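Long-range contact in succinoglycan biosynthesis protein (Bacillus cereus ATCC 14579, PDB 2QGM), which is of unestablished function but is probably an erythromycin esterase-like hydrolase, perhaps linked to succinoglycan biosynthesis: residues M111-L121 and F135-I145. Residues are numbered along the deposited sequence; the frame is centred on the assembly and turned at random.
Sequences MEEDWGNGLKL and FLKLLYPTDEI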
loop_
_atom_site.group_PDB
_atom_site.type_symbol
_atom_site.label_atom_id
_atom_site.label_comp_id
_atom_site.label_asym_id
_atom_site.label_seq_id
_atom_site.Cartn_x
_atom_site.Cartn_y
_atom_site.Cartn_z
HETATM N N MSE A 111 -0.215 -5.122 -1.953
HETATM C CA MSE A 111 -1.183 -4.025 -1.878
HETATM C C MSE A 111 -1.903 -3.928 -0.541
HETATM O O MSE A 111 -2.074 -4.923 0.153
HETATM C CB MSE A 111 -2.221 -4.193 -2.999
HETATM C CG MSE A 111 -3.222 -3.050 -3.126
HETATM SE SE MSE A 111 -4.575 -3.372 -4.473
HETATM C CE MSE A 111 -4.231 -1.887 -5.624
ATOM N N GLU A 112 -2.325 -2.713 -0.204
ATOM C CA GLU A 112 -3.066 -2.444 1.018
ATOM C C GLU A 112 -4.487 -2.899 0.696
ATOM O O GLU A 112 -5.367 -2.099 0.363
ATOM C CB GLU A 112 -3.036 -0.940 1.337
ATOM C CG GLU A 112 -3.698 -0.555 2.666
ATOM C CD GLU A 112 -3.811 0.951 2.876
ATOM O OE1 GLU A 112 -3.179 1.729 2.126
ATOM O OE2 GLU A 112 -4.534 1.352 3.813
ATOM N N GLU A 113 -4.680 -4.211 0.765
ATOM C CA GLU A 113 -5.959 -4.867 0.491
ATOM C C GLU A 113 -5.905 -6.118 1.365
ATOM O O GLU A 113 -4.824 -6.637 1.643
ATOM C CB GLU A 113 -6.046 -5.234 -0.997
ATOM C CG GLU A 113 -7.294 -6.027 -1.413
ATOM C CD GLU A 113 -8.587 -5.332 -1.043
ATOM O OE1 GLU A 113 -9.201 -5.693 -0.012
ATOM O OE2 GLU A 113 -8.996 -4.420 -1.787
ATOM N N ASP A 114 -7.060 -6.591 1.813
ATOM C CA ASP A 114 -7.089 -7.749 2.695
ATOM C C ASP A 114 -6.473 -9.023 2.128
ATOM O O ASP A 114 -6.598 -9.331 0.939
ATOM C CB ASP A 114 -8.515 -8.024 3.179
ATOM C CG ASP A 114 -9.104 -6.852 3.963
ATOM O OD1 ASP A 114 -8.324 -6.071 4.556
ATOM O OD2 ASP A 114 -10.348 -6.719 3.998
ATOM N N TRP A 115 -5.799 -9.753 3.010
ATOM C CA TRP A 115 -5.124 -11.005 2.675
ATOM C C TRP A 115 -5.978 -11.895 1.768
ATOM O O TRP A 115 -5.536 -12.304 0.686
ATOM C CB TRP A 115 -4.767 -11.744 3.973
ATOM C CG TRP A 115 -4.036 -13.022 3.717
ATOM C CD1 TRP A 115 -4.580 -14.258 3.560
ATOM C CD2 TRP A 115 -2.632 -13.167 3.477
ATOM N NE1 TRP A 115 -3.604 -15.169 3.232
ATOM C CE2 TRP A 115 -2.396 -14.524 3.173
ATOM C CE3 TRP A 115 -1.545 -12.276 3.488
ATOM C CZ2 TRP A 115 -1.115 -15.020 2.875
ATOM C CZ3 TRP A 115 -0.271 -12.767 3.191
ATOM C CH2 TRP A 115 -0.070 -14.128 2.891
ATOM N N GLY A 116 -7.205 -12.172 2.203
ATOM C CA GLY A 116 -8.110 -13.010 1.430
ATOM C C GLY A 116 -8.384 -12.524 0.018
ATOM O O GLY A 116 -8.440 -13.320 -0.927
ATOM N N ASN A 117 -8.583 -11.219 -0.125
ATOM C CA ASN A 117 -8.834 -10.620 -1.438
ATOM C C ASN A 117 -7.572 -10.795 -2.262
ATOM O O ASN A 117 -7.627 -11.004 -3.475
ATOM C CB ASN A 117 -9.154 -9.138 -1.289
ATOM C CG ASN A 117 -10.559 -8.903 -0.772
ATOM O OD1 ASN A 117 -10.877 -7.829 -0.262
ATOM N ND2 ASN A 117 -11.420 -9.907 -0.928
ATOM N N GLY A 118 -6.430 -10.721 -1.587
ATOM C CA GLY A 118 -5.158 -10.890 -2.268
ATOM C C GLY A 118 -5.036 -12.259 -2.907
ATOM O O GLY A 118 -4.564 -12.373 -4.037
ATOM N N LEU A 119 -5.458 -13.296 -2.181
ATOM C CA LEU A 119 -5.413 -14.676 -2.666
ATOM C C LEU A 119 -6.210 -14.803 -3.971
ATOM O O LEU A 119 -5.772 -15.461 -4.910
ATOM C CB LEU A 119 -6.001 -15.631 -1.608
ATOM C CG LEU A 119 -5.294 -15.729 -0.247
ATOM C CD1 LEU A 119 -6.012 -16.736 0.659
ATOM C CD2 LEU A 119 -3.846 -16.154 -0.449
ATOM N N LYS A 120 -7.373 -14.155 -4.022
ATOM C CA LYS A 120 -8.228 -14.203 -5.199
ATOM C C LYS A 120 -7.662 -13.370 -6.337
ATOM O O LYS A 120 -7.772 -13.753 -7.505
ATOM C CB LYS A 120 -9.646 -13.723 -4.859
ATOM C CG LYS A 120 -10.319 -14.505 -3.738
ATOM C CD LYS A 120 -11.677 -13.910 -3.382
ATOM C CE LYS A 120 -12.240 -14.505 -2.091
ATOM N NZ LYS A 120 -12.308 -15.993 -2.129
ATOM N N LEU A 121 -7.068 -12.228 -6.012
ATOM C CA LEU A 121 -6.485 -11.380 -7.051
ATOM C C LEU A 121 -5.256 -12.074 -7.617
ATOM O O LEU A 121 -4.981 -11.979 -8.817
ATOM C CB LEU A 121 -6.114 -10.006 -6.484
ATOM C CG LEU A 121 -7.328 -9.078 -6.383
ATOM C CD1 LEU A 121 -7.062 -7.949 -5.394
ATOM C CD2 LEU A 121 -7.657 -8.539 -7.763
ATOM N N PHE A 135 -13.033 -8.474 -5.850
ATOM C CA PHE A 135 -11.991 -8.675 -4.838
ATOM C C PHE A 135 -11.382 -7.394 -4.273
ATOM O O PHE A 135 -10.566 -7.447 -3.356
ATOM C CB PHE A 135 -10.851 -9.535 -5.400
ATOM C CG PHE A 135 -11.308 -10.721 -6.203
ATOM C CD1 PHE A 135 -12.353 -11.536 -5.760
ATOM C CD2 PHE A 135 -10.653 -11.052 -7.385
ATOM C CE1 PHE A 135 -12.735 -12.664 -6.492
ATOM C CE2 PHE A 135 -11.024 -12.173 -8.119
ATOM C CZ PHE A 135 -12.067 -12.988 -7.678
ATOM N N LEU A 136 -11.773 -6.251 -4.824
ATOM C CA LEU A 136 -11.259 -4.961 -4.370
ATOM C C LEU A 136 -12.318 -4.250 -3.531
ATOM O O LEU A 136 -13.420 -3.986 -4.012
ATOM C CB LEU A 136 -10.889 -4.099 -5.576
ATOM C CG LEU A 136 -9.824 -4.687 -6.505
ATOM C CD1 LEU A 136 -9.815 -3.936 -7.820
ATOM C CD2 LEU A 136 -8.462 -4.628 -5.823
ATOM N N LYS A 137 -11.994 -3.942 -2.281
ATOM C CA LYS A 137 -12.956 -3.276 -1.417
ATOM C C LYS A 137 -13.188 -1.833 -1.858
ATOM O O LYS A 137 -12.277 -1.175 -2.356
ATOM C CB LYS A 137 -12.489 -3.350 0.029
ATOM C CG LYS A 137 -12.270 -4.784 0.522
ATOM C CD LYS A 137 -13.502 -5.690 0.333
ATOM C CE LYS A 137 -13.491 -6.429 -0.999
ATOM N NZ LYS A 137 -14.589 -7.436 -1.093
ATOM N N LEU A 138 -14.413 -1.350 -1.662
ATOM C CA LEU A 138 -14.813 -0.012 -2.099
ATOM C C LEU A 138 -13.775 1.096 -2.163
ATOM O O LEU A 138 -12.919 1.246 -1.296
ATOM C CB LEU A 138 -16.034 0.460 -1.312
ATOM C CG LEU A 138 -17.363 -0.028 -1.906
ATOM C CD1 LEU A 138 -18.526 0.549 -1.116
ATOM C CD2 LEU A 138 -17.451 0.395 -3.369
ATOM N N LEU A 139 -13.904 1.881 -3.221
ATOM C CA LEU A 139 -13.023 2.985 -3.558
ATOM C C LEU A 139 -11.942 2.399 -4.444
ATOM O O LEU A 139 -11.452 3.070 -5.338
ATOM C CB LEU A 139 -12.404 3.683 -2.328
ATOM C CG LEU A 139 -13.290 4.529 -1.394
ATOM C CD1 LEU A 139 -12.445 5.652 -0.806
ATOM C CD2 LEU A 139 -14.471 5.140 -2.142
ATOM N N TYR A 140 -11.587 1.133 -4.224
ATOM C CA TYR A 140 -10.566 0.511 -5.063
ATOM C C TYR A 140 -11.037 -0.176 -6.350
ATOM O O TYR A 140 -10.241 -0.346 -7.273
ATOM C CB TYR A 140 -9.708 -0.453 -4.242
ATOM C CG TYR A 140 -8.419 0.179 -3.750
ATOM C CD1 TYR A 140 -8.323 1.557 -3.547
ATOM C CD2 TYR A 140 -7.296 -0.598 -3.493
ATOM C CE1 TYR A 140 -7.141 2.141 -3.100
ATOM C CE2 TYR A 140 -6.106 -0.024 -3.041
ATOM C CZ TYR A 140 -6.037 1.349 -2.850
ATOM O OH TYR A 140 -4.873 1.928 -2.404
ATOM N N PRO A 141 -12.323 -0.579 -6.443
ATOM C CA PRO A 141 -12.761 -1.231 -7.687
ATOM C C PRO A 141 -13.000 -0.173 -8.771
ATOM O O PRO A 141 -14.124 -0.007 -9.250
ATOM C CB PRO A 141 -14.068 -1.929 -7.287
ATOM C CG PRO A 141 -14.103 -1.878 -5.802
ATOM C CD PRO A 141 -13.412 -0.593 -5.453
ATOM N N THR A 142 -11.943 0.544 -9.140
ATOM C CA THR A 142 -12.034 1.602 -10.143
ATOM C C THR A 142 -11.521 1.128 -11.490
ATOM O O THR A 142 -10.811 0.132 -11.574
ATOM C CB THR A 142 -11.206 2.831 -9.729
ATOM O OG1 THR A 142 -9.813 2.490 -9.741
ATOM C CG2 THR A 142 -11.597 3.293 -8.331
ATOM N N ASP A 143 -11.880 1.848 -12.549
ATOM C CA ASP A 143 -11.416 1.486 -13.884
ATOM C C ASP A 143 -9.896 1.569 -13.927
ATOM O O ASP A 143 -9.242 0.728 -14.544
ATOM C CB ASP A 143 -11.992 2.424 -14.947
ATOM C CG ASP A 143 -13.495 2.290 -15.098
ATOM O OD1 ASP A 143 -14.026 1.175 -14.894
ATOM O OD2 ASP A 143 -14.142 3.299 -15.445
ATOM N N GLU A 144 -9.348 2.583 -13.258
ATOM C CA GLU A 144 -7.906 2.809 -13.224
ATOM C C GLU A 144 -7.136 1.626 -12.636
ATOM O O GLU A 144 -6.174 1.148 -13.238
ATOM C CB GLU A 144 -7.583 4.084 -12.425
ATOM C CG GLU A 144 -8.140 5.386 -13.028
ATOM C CD GLU A 144 -9.541 5.745 -12.538
ATOM O OE1 GLU A 144 -10.170 4.920 -11.848
ATOM O OE2 GLU A 144 -10.019 6.858 -12.843
ATOM N N ILE A 145 -7.559 1.156 -11.466
ATOM C CA ILE A 145 -6.879 0.044 -10.817
ATOM C C ILE A 145 -7.144 -1.287 -11.510
ATOM O O ILE A 145 -6.234 -2.091 -11.687
ATOM C CB ILE A 145 -7.269 -0.048 -9.307
ATOM C CG1 ILE A 145 -6.807 1.219 -8.592
ATOM C CG2 ILE A 145 -6.632 -1.278 -8.658
ATOM C CD1 ILE A 145 -7.179 1.313 -7.122
HETATM O O HOH W 1 -9.580 -1.529 -0.474
#
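Asn117, in the first turn of helix 115-127, and Phe135 make the closest backbone approach, with their CA atoms 5.0 Å apart; from there the chain runs past the corner at Glu112 and Glu113 into helix 143-157. The side chains of Lys120 and Phe135 cross at about a right angle, with the lysine methylenes lying over one ring face: CB stands 3.5 Å from the ring centroid and 6° off the normal, a CH-pi contact, while CD reaches Phe135 CD1. Leu121 meets the same ring at its edge with CD2, and its CD1 packs against Leu136 CD2 at 3.6 Å.

Strand 108-111 belongs to the mixed central sheet, between strands 301-304 and 166-171, and the contact lies where the chain leaves its end, within the erythromycin esterase family region. Glu113 makes a polar link. With CG anti to the backbone N (chi1 176°) and a bend at chi2, its carboxylate is directed at the loop, where OE2 accepts from Lys137 N (3.1 Å) on the syn side, 29° out of plane. Its OE1 takes Asp114 N on the anti side, so backbone N-H groups from both segments fix the carboxylate's rotation; a water also donates to OE2 and, weakly, to Lys137 O.

Met111, present as selenomethionine, slides past Tyr140: SE is 5.0 Å from the ring centroid, an oblique Met-aromatic contact, and CE lies 3.7 Å from Tyr140 CE2 and 3.9 Å from Ile145 CG2. The Tyr140 hydroxyl is hydrogen-bonded to Glu81 and Trp304, while Thr142 OG1 caps helix 143-157 by accepting from Ile145 N.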